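Local coordinates for protein D-glycero-alpha-D-manno-heptose 7-phosphate kinase (Campylobacter jejuni subsp. jejuni, PDB 4N3O) that transfers phosphate from ATP to the C-1 position of D-glycero-alpha-D-manno-heptose 7-phosphate, an early step in making the GDP-heptose used for capsule polysaccharide, at residues 281-293 and 306-320. Numbering follows the deposited sequence.
Sequences IYKLAIDNGAYSG and FFVDPTKKYNLIKAL
A285 sets its methyl over one face of the F306 ring, CB lying 3.7 Å from the centroid (CH-pi). L316 lies with CD1 against A285 CA and with CD2 3.9 Å from A290 CB. L284 CD2 meets L320 CD2 at 3.7 Å, and the N288 amide lies against the A319 methyl. That amide is held by the helix it follows: N288 ND2 donates to L284 O.

Two backbone hydrogen bonds join the strands, Y291 N to F307 O (2.9 Å) and F307 N to S292 O (2.8 Å). With CG between its backbone N and carbonyl carbon (chi1 57°), Y291 swings its ring across the neighbouring strand; F307 CB sits over the ring face, and Y291 OH meets the F307 ring edge. Between helix and strand, G289 at positive phi closes a Schellman motif, with A290 N bonded to A285 O, and G289 CA lies 4.1 Å from K312 CB.

In the GHMP kinase C-terminal region, 281-287, ending helix 276-287, runs roughly antiparallel to helix 313-320 (149°); both cover the sheet face of A290, F306 and V308, opposite S292 and F307. Strand 202-206 flanks 303-308 on its other side, and W263 meets the F307 ring roughly perpendicularly.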
loop_
_atom_site.group_PDB
_atom_site.type_symbol
_atom_site.label_atom_id
_atom_site.label_comp_id
_atom_site.label_asym_id
_atom_site.label_seq_id
_atom_site.Cartn_x
_atom_site.Cartn_y
_atom_site.Cartn_z
ATOM N N ILE A 281 -19.190 14.144 10.865
ATOM C CA ILE A 281 -18.032 13.777 10.052
ATOM C C ILE A 281 -18.452 13.556 8.605
ATOM O O ILE A 281 -17.779 14.035 7.695
ATOM C CB ILE A 281 -17.289 12.550 10.628
ATOM C CG1 ILE A 281 -16.653 12.897 11.984
ATOM C CG2 ILE A 281 -16.199 12.067 9.677
ATOM C CD1 ILE A 281 -15.566 13.962 11.913
ATOM N N TYR A 282 -19.569 12.858 8.397
ATOM C CA TYR A 282 -20.119 12.641 7.056
ATOM C C TYR A 282 -20.353 14.000 6.385
ATOM O O TYR A 282 -19.901 14.235 5.268
ATOM C CB TYR A 282 -21.433 11.871 7.139
ATOM C CG TYR A 282 -22.087 11.597 5.796
ATOM C CD1 TYR A 282 -21.733 10.478 5.031
ATOM C CD2 TYR A 282 -23.078 12.447 5.298
ATOM C CE1 TYR A 282 -22.334 10.230 3.802
ATOM C CE2 TYR A 282 -23.685 12.209 4.073
ATOM C CZ TYR A 282 -23.314 11.103 3.329
ATOM O OH TYR A 282 -23.926 10.880 2.111
ATOM N N LYS A 283 -21.048 14.887 7.088
ATOM C CA LYS A 283 -21.307 16.249 6.625
ATOM C C LYS A 283 -20.013 16.938 6.193
ATOM O O LYS A 283 -19.923 17.511 5.109
ATOM C CB LYS A 283 -21.910 17.050 7.775
ATOM C CG LYS A 283 -22.091 18.541 7.526
ATOM C CD LYS A 283 -22.232 19.320 8.841
ATOM C CE LYS A 283 -23.337 18.802 9.770
ATOM N NZ LYS A 283 -24.694 18.850 9.166
ATOM N N LEU A 284 -19.020 16.893 7.067
ATOM C CA LEU A 284 -17.731 17.519 6.807
ATOM C C LEU A 284 -17.065 16.956 5.552
ATOM O O LEU A 284 -16.408 17.679 4.814
ATOM C CB LEU A 284 -16.829 17.353 8.034
ATOM C CG LEU A 284 -15.321 17.641 7.944
ATOM C CD1 LEU A 284 -14.700 17.585 9.325
ATOM C CD2 LEU A 284 -14.606 16.651 7.053
ATOM N N ALA A 285 -17.268 15.672 5.300
ATOM C CA ALA A 285 -16.655 15.009 4.171
ATOM C C ALA A 285 -17.344 15.401 2.872
ATOM O O ALA A 285 -16.684 15.633 1.860
ATOM C CB ALA A 285 -16.672 13.491 4.376
ATOM N N ILE A 286 -18.670 15.450 2.895
ATOM C CA ILE A 286 -19.425 15.845 1.725
ATOM C C ILE A 286 -19.116 17.319 1.430
ATOM O O ILE A 286 -18.995 17.716 0.289
ATOM C CB ILE A 286 -20.939 15.670 1.932
ATOM C CG1 ILE A 286 -21.300 14.203 2.234
ATOM C CG2 ILE A 286 -21.703 16.153 0.704
ATOM C CD1 ILE A 286 -21.065 13.249 1.088
ATOM N N ASP A 287 -18.956 18.121 2.470
ATOM C CA ASP A 287 -18.665 19.534 2.267
ATOM C C ASP A 287 -17.335 19.728 1.562
ATOM O O ASP A 287 -17.160 20.666 0.795
ATOM C CB ASP A 287 -18.680 20.298 3.607
ATOM C CG ASP A 287 -20.109 20.609 4.110
ATOM O OD1 ASP A 287 -21.075 20.468 3.324
ATOM O OD2 ASP A 287 -20.257 21.016 5.287
ATOM N N ASN A 288 -16.424 18.793 1.780
ATOM C CA ASN A 288 -15.077 18.875 1.235
ATOM C C ASN A 288 -14.774 18.012 0.031
ATOM O O ASN A 288 -13.615 17.696 -0.214
ATOM C CB ASN A 288 -14.081 18.554 2.344
ATOM C CG ASN A 288 -13.886 19.702 3.296
ATOM O OD1 ASN A 288 -13.228 20.679 2.962
ATOM N ND2 ASN A 288 -14.392 19.565 4.510
ATOM N N GLY A 289 -15.774 17.617 -0.733
ATOM C CA GLY A 289 -15.445 16.846 -1.931
ATOM C C GLY A 289 -15.990 15.446 -2.026
ATOM O O GLY A 289 -16.173 14.937 -3.130
ATOM N N ALA A 290 -16.242 14.797 -0.897
ATOM C CA ALA A 290 -16.825 13.457 -0.952
ATOM C C ALA A 290 -18.246 13.581 -1.499
ATOM O O ALA A 290 -18.905 14.604 -1.285
ATOM C CB ALA A 290 -16.844 12.808 0.427
ATOM N N TYR A 291 -18.692 12.570 -2.238
ATOM C CA TYR A 291 -20.060 12.555 -2.773
ATOM C C TYR A 291 -20.803 11.304 -2.341
ATOM O O TYR A 291 -21.938 11.077 -2.741
ATOM C CB TYR A 291 -20.076 12.688 -4.305
ATOM C CG TYR A 291 -19.297 11.643 -5.078
ATOM C CD1 TYR A 291 -19.853 10.395 -5.382
ATOM C CD2 TYR A 291 -18.018 11.919 -5.550
ATOM C CE1 TYR A 291 -19.144 9.445 -6.107
ATOM C CE2 TYR A 291 -17.300 10.978 -6.276
ATOM C CZ TYR A 291 -17.862 9.743 -6.556
ATOM O OH TYR A 291 -17.127 8.820 -7.282
ATOM N N SER A 292 -20.167 10.509 -1.491
ATOM C CA SER A 292 -20.768 9.263 -1.033
ATOM C C SER A 292 -19.839 8.607 -0.017
ATOM O O SER A 292 -18.620 8.695 -0.138
ATOM C CB SER A 292 -20.999 8.313 -2.224
ATOM O OG SER A 292 -21.592 7.098 -1.819
ATOM N N GLY A 293 -20.423 7.953 0.981
ATOM C CA GLY A 293 -19.646 7.268 1.998
ATOM C C GLY A 293 -20.487 6.315 2.829
ATOM O O GLY A 293 -21.709 6.441 2.867
ATOM N N PHE A 306 -15.087 6.691 1.915
ATOM C CA PHE A 306 -15.708 7.682 1.021
ATOM C C PHE A 306 -15.302 7.573 -0.437
ATOM O O PHE A 306 -14.240 7.055 -0.775
ATOM C CB PHE A 306 -15.334 9.115 1.438
ATOM C CG PHE A 306 -15.695 9.476 2.847
ATOM C CD1 PHE A 306 -16.991 9.794 3.182
ATOM C CD2 PHE A 306 -14.717 9.574 3.820
ATOM C CE1 PHE A 306 -17.322 10.160 4.470
ATOM C CE2 PHE A 306 -15.042 9.940 5.119
ATOM C CZ PHE A 306 -16.349 10.233 5.443
ATOM N N PHE A 307 -16.192 8.074 -1.279
ATOM C CA PHE A 307 -15.974 8.234 -2.712
ATOM C C PHE A 307 -15.842 9.739 -2.912
ATOM O O PHE A 307 -16.689 10.510 -2.463
ATOM C CB PHE A 307 -17.120 7.688 -3.539
ATOM C CG PHE A 307 -16.901 6.303 -4.018
ATOM C CD1 PHE A 307 -16.802 5.256 -3.125
ATOM C CD2 PHE A 307 -16.819 6.037 -5.379
ATOM C CE1 PHE A 307 -16.597 3.963 -3.572
ATOM C CE2 PHE A 307 -16.620 4.754 -5.835
ATOM C CZ PHE A 307 -16.507 3.712 -4.927
ATOM N N VAL A 308 -14.762 10.141 -3.564
ATOM C CA VAL A 308 -14.466 11.545 -3.780
ATOM C C VAL A 308 -13.894 11.790 -5.163
ATOM O O VAL A 308 -13.319 10.910 -5.793
ATOM C CB VAL A 308 -13.409 12.031 -2.768
ATOM C CG1 VAL A 308 -12.076 11.333 -3.002
ATOM C CG2 VAL A 308 -13.231 13.539 -2.845
ATOM N N ASP A 309 -14.076 12.999 -5.639
ATOM C CA ASP A 309 -13.497 13.376 -6.891
ATOM C C ASP A 309 -11.976 13.424 -6.647
ATOM O O ASP A 309 -11.513 14.056 -5.686
ATOM C CB ASP A 309 -14.019 14.741 -7.281
ATOM C CG ASP A 309 -13.373 15.276 -8.513
ATOM O OD1 ASP A 309 -13.026 14.493 -9.421
ATOM O OD2 ASP A 309 -13.241 16.509 -8.576
ATOM N N PRO A 310 -11.199 12.745 -7.489
ATOM C CA PRO A 310 -9.754 12.762 -7.300
ATOM C C PRO A 310 -9.142 14.159 -7.229
ATOM O O PRO A 310 -8.222 14.377 -6.463
ATOM C CB PRO A 310 -9.248 12.006 -8.514
ATOM C CG PRO A 310 -10.364 11.039 -8.810
ATOM C CD PRO A 310 -11.606 11.839 -8.574
ATOM N N THR A 311 -9.660 15.119 -7.981
ATOM C CA THR A 311 -9.101 16.479 -7.898
ATOM C C THR A 311 -9.485 17.197 -6.602
ATOM O O THR A 311 -9.144 18.360 -6.418
ATOM C CB THR A 311 -9.542 17.350 -9.079
ATOM O OG1 THR A 311 -10.938 17.624 -8.979
ATOM C CG2 THR A 311 -9.258 16.655 -10.386
ATOM N N LYS A 312 -10.203 16.513 -5.718
ATOM C CA LYS A 312 -10.630 17.108 -4.445
ATOM C C LYS A 312 -10.145 16.283 -3.266
ATOM O O LYS A 312 -10.287 16.690 -2.114
ATOM C CB LYS A 312 -12.146 17.100 -4.368
ATOM C CG LYS A 312 -12.899 17.852 -5.451
ATOM C CD LYS A 312 -13.253 19.264 -5.057
ATOM C CE LYS A 312 -14.371 19.767 -5.967
ATOM N NZ LYS A 312 -14.903 21.089 -5.551
ATOM N N LYS A 313 -9.572 15.121 -3.556
ATOM C CA LYS A 313 -9.171 14.198 -2.507
ATOM C C LYS A 313 -8.152 14.767 -1.537
ATOM O O LYS A 313 -8.219 14.486 -0.343
ATOM C CB LYS A 313 -8.662 12.899 -3.130
ATOM C CG LYS A 313 -8.129 11.889 -2.147
ATOM C CD LYS A 313 -7.947 10.541 -2.826
ATOM C CE LYS A 313 -7.250 9.552 -1.921
ATOM N NZ LYS A 313 -7.040 8.253 -2.616
ATOM N N TYR A 314 -7.212 15.570 -2.034
ATOM C CA TYR A 314 -6.198 16.090 -1.130
ATOM C C TYR A 314 -6.826 16.994 -0.074
ATOM O O TYR A 314 -6.511 16.866 1.113
ATOM C CB TYR A 314 -5.084 16.819 -1.855
ATOM C CG TYR A 314 -4.095 17.401 -0.890
ATOM C CD1 TYR A 314 -3.099 16.615 -0.323
ATOM C CD2 TYR A 314 -4.179 18.720 -0.506
ATOM C CE1 TYR A 314 -2.196 17.147 0.589
ATOM C CE2 TYR A 314 -3.291 19.259 0.403
ATOM C CZ TYR A 314 -2.296 18.468 0.946
ATOM O OH TYR A 314 -1.407 19.030 1.850
ATOM N N ASN A 315 -7.703 17.908 -0.510
ATOM C CA ASN A 315 -8.365 18.806 0.420
ATOM C C ASN A 315 -9.289 18.031 1.393
ATOM O O ASN A 315 -9.422 18.409 2.528
ATOM C CB ASN A 315 -9.080 19.970 -0.302
ATOM C CG ASN A 315 -8.096 21.038 -0.829
ATOM O OD1 ASN A 315 -7.139 21.430 -0.144
ATOM N ND2 ASN A 315 -8.340 21.520 -2.056
ATOM N N LEU A 316 -9.899 16.952 0.947
ATOM C CA LEU A 316 -10.715 16.131 1.844
ATOM C C LEU A 316 -9.819 15.513 2.920
ATOM O O LEU A 316 -10.108 15.591 4.109
ATOM C CB LEU A 316 -11.441 15.049 1.065
ATOM C CG LEU A 316 -12.187 13.975 1.854
ATOM C CD1 LEU A 316 -13.083 14.566 2.925
ATOM C CD2 LEU A 316 -12.985 13.137 0.861
ATOM N N ILE A 317 -8.713 14.924 2.491
ATOM C CA ILE A 317 -7.756 14.328 3.411
ATOM C C ILE A 317 -7.269 15.384 4.412
ATOM O O ILE A 317 -7.194 15.131 5.611
ATOM C CB ILE A 317 -6.588 13.703 2.637
ATOM C CG1 ILE A 317 -7.083 12.465 1.896
ATOM C CG2 ILE A 317 -5.472 13.288 3.572
ATOM C CD1 ILE A 317 -6.032 11.775 1.057
ATOM N N LYS A 318 -6.998 16.581 3.914
ATOM C CA LYS A 318 -6.519 17.666 4.753
ATOM C C LYS A 318 -7.551 18.045 5.840
ATOM O O LYS A 318 -7.194 18.276 7.002
ATOM C CB LYS A 318 -6.164 18.871 3.870
ATOM C CG LYS A 318 -5.472 20.016 4.587
ATOM C CD LYS A 318 -5.113 21.159 3.638
ATOM C CE LYS A 318 -6.349 21.904 3.150
ATOM N NZ LYS A 318 -5.995 23.027 2.247
ATOM N N ALA A 319 -8.824 18.114 5.478
ATOM C CA ALA A 319 -9.829 18.451 6.479
ATOM C C ALA A 319 -9.916 17.305 7.505
ATOM O O ALA A 319 -9.884 17.542 8.709
ATOM C CB ALA A 319 -11.182 18.733 5.835
ATOM N N LEU A 320 -9.965 16.065 7.030
ATOM C CA LEU A 320 -10.043 14.925 7.948
ATOM C C LEU A 320 -8.846 14.813 8.917
ATOM O O LEU A 320 -9.043 14.482 10.089
ATOM C CB LEU A 320 -10.248 13.608 7.185
ATOM C CG LEU A 320 -11.600 13.415 6.471
ATOM C CD1 LEU A 320 -11.588 12.109 5.723
ATOM C CD2 LEU A 320 -12.782 13.424 7.436
#